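Side-chain contact in glycosylation Associate Protein 3 (Streptococcus agalactiae serotype V, PDB 6OYC), which probably works with its Gap1 and Gap2 partners in the glycosylation and accessory Sec secretion of bacterial surface proteins: residues Phe155-Glu158 with Val163-Leu166. Sequence-based numbering, arbitrary orientation.
Sequences FTIE and VLNL
Phe155, Ile157, Leu164 and Leu166 form a small apolar cluster where the extended loop 155-158 packs across one face of strand 163-168, in the five-stranded parallel sheet of an alpha/beta domain, through side chains rather than hydrogen bonds. Alternation in both segments brings these residues together: Thr156 turns its hydroxyl-bearing side chain away, while Asn165, on the other side of the strand, has its side-chain amide hydrogen-bonded to the Asn225 side chain and the Lys189 carbonyl O. Leu164 sits in the middle, its forked end offering both methyls to Ile157. Its CD2 lies 3.4 Å from Ile157 CD1 and also 3.5 Å from Phe155 CE2, approaching the ring obliquely. The last bond of the longer Ile157 branch turns toward the strand (chi2 -74°), bringing CD1 within 3.5 Å of Leu164 CD1; a beta-branched residue suits this extended backbone. Phe155 holds CG between its backbone N and carbonyl carbon (chi1 59°), a turn that presents one ring face to Leu166; its side chain also touches Leu208 and Ala215 of helix 206-218. Over that face fits a slim methyl in CH-pi contact: Leu166 CD1 stands 4.2 Å from the Phe155 ring centroid, 25° off the normal, shifted rimward with CG its nearest ring atom.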
loop_
_atom_site.group_PDB
_atom_site.type_symbol
_atom_site.label_atom_id
_atom_site.label_comp_id
_atom_site.label_asym_id
_atom_site.label_seq_id
_atom_site.Cartn_x
_atom_site.Cartn_y
_atom_site.Cartn_z
ATOM N N PHE C 155 2.057 -19.438 9.156
ATOM C CA PHE C 155 0.812 -19.842 9.788
ATOM C C PHE C 155 0.997 -21.251 10.334
ATOM O O PHE C 155 1.857 -22.007 9.867
ATOM C CB PHE C 155 -0.362 -19.810 8.802
ATOM C CG PHE C 155 -0.169 -20.713 7.604
ATOM C CD1 PHE C 155 0.463 -20.248 6.463
ATOM C CD2 PHE C 155 -0.609 -22.028 7.626
ATOM C CE1 PHE C 155 0.648 -21.072 5.359
ATOM C CE2 PHE C 155 -0.424 -22.859 6.524
ATOM C CZ PHE C 155 0.206 -22.375 5.389
ATOM N N THR C 156 0.165 -21.623 11.304
ATOM C CA THR C 156 0.283 -22.928 11.942
ATOM C C THR C 156 -0.974 -23.771 11.749
ATOM O O THR C 156 -2.102 -23.261 11.771
ATOM C CB THR C 156 0.607 -22.785 13.428
ATOM O OG1 THR C 156 1.245 -23.985 13.879
ATOM C CG2 THR C 156 -0.648 -22.517 14.251
ATOM N N ILE C 157 -0.758 -25.067 11.528
ATOM C CA ILE C 157 -1.814 -26.067 11.443
ATOM C C ILE C 157 -1.624 -27.051 12.582
ATOM O O ILE C 157 -0.519 -27.564 12.783
ATOM C CB ILE C 157 -1.793 -26.815 10.103
ATOM C CG1 ILE C 157 -2.099 -25.856 8.967
ATOM C CG2 ILE C 157 -2.815 -27.960 10.119
ATOM C CD1 ILE C 157 -3.534 -25.508 8.946
ATOM N N GLU C 158 -2.689 -27.331 13.310
ATOM C CA GLU C 158 -2.620 -28.371 14.319
ATOM C C GLU C 158 -3.224 -29.658 13.768
ATOM O O GLU C 158 -4.024 -29.636 12.828
ATOM C CB GLU C 158 -3.321 -27.920 15.600
ATOM C CG GLU C 158 -2.429 -27.009 16.461
ATOM C CD GLU C 158 -3.188 -25.864 17.116
ATOM O OE1 GLU C 158 -4.441 -25.917 17.146
ATOM O OE2 GLU C 158 -2.527 -24.911 17.596
ATOM N N VAL C 163 -10.218 -27.632 8.609
ATOM C CA VAL C 163 -10.254 -26.420 7.804
ATOM C C VAL C 163 -9.118 -25.507 8.246
ATOM O O VAL C 163 -8.861 -25.349 9.448
ATOM C CB VAL C 163 -11.617 -25.701 7.924
ATOM C CG1 VAL C 163 -11.711 -24.548 6.941
ATOM C CG2 VAL C 163 -12.759 -26.678 7.705
ATOM N N LEU C 164 -8.422 -24.932 7.275
ATOM C CA LEU C 164 -7.556 -23.786 7.508
ATOM C C LEU C 164 -8.146 -22.583 6.780
ATOM O O LEU C 164 -8.328 -22.615 5.554
ATOM C CB LEU C 164 -6.129 -24.052 7.037
ATOM C CG LEU C 164 -5.255 -22.818 7.200
ATOM C CD1 LEU C 164 -5.133 -22.432 8.672
ATOM C CD2 LEU C 164 -3.896 -23.043 6.562
ATOM N N ASN C 165 -8.461 -21.539 7.536
ATOM C CA ASN C 165 -8.965 -20.289 6.979
ATOM C C ASN C 165 -7.843 -19.263 7.056
ATOM O O ASN C 165 -7.468 -18.819 8.144
ATOM C CB ASN C 165 -10.220 -19.834 7.711
ATOM C CG ASN C 165 -11.383 -20.789 7.505
ATOM O OD1 ASN C 165 -11.685 -21.183 6.373
ATOM N ND2 ASN C 165 -12.032 -21.178 8.601
ATOM N N LEU C 166 -7.284 -18.927 5.902
ATOM C CA LEU C 166 -6.159 -18.009 5.792
ATOM C C LEU C 166 -6.701 -16.636 5.413
ATOM O O LEU C 166 -7.250 -16.464 4.323
ATOM C CB LEU C 166 -5.177 -18.512 4.739
ATOM C CG LEU C 166 -3.712 -18.585 5.130
ATOM C CD1 LEU C 166 -3.562 -19.351 6.445
ATOM C CD2 LEU C 166 -2.926 -19.250 4.019
#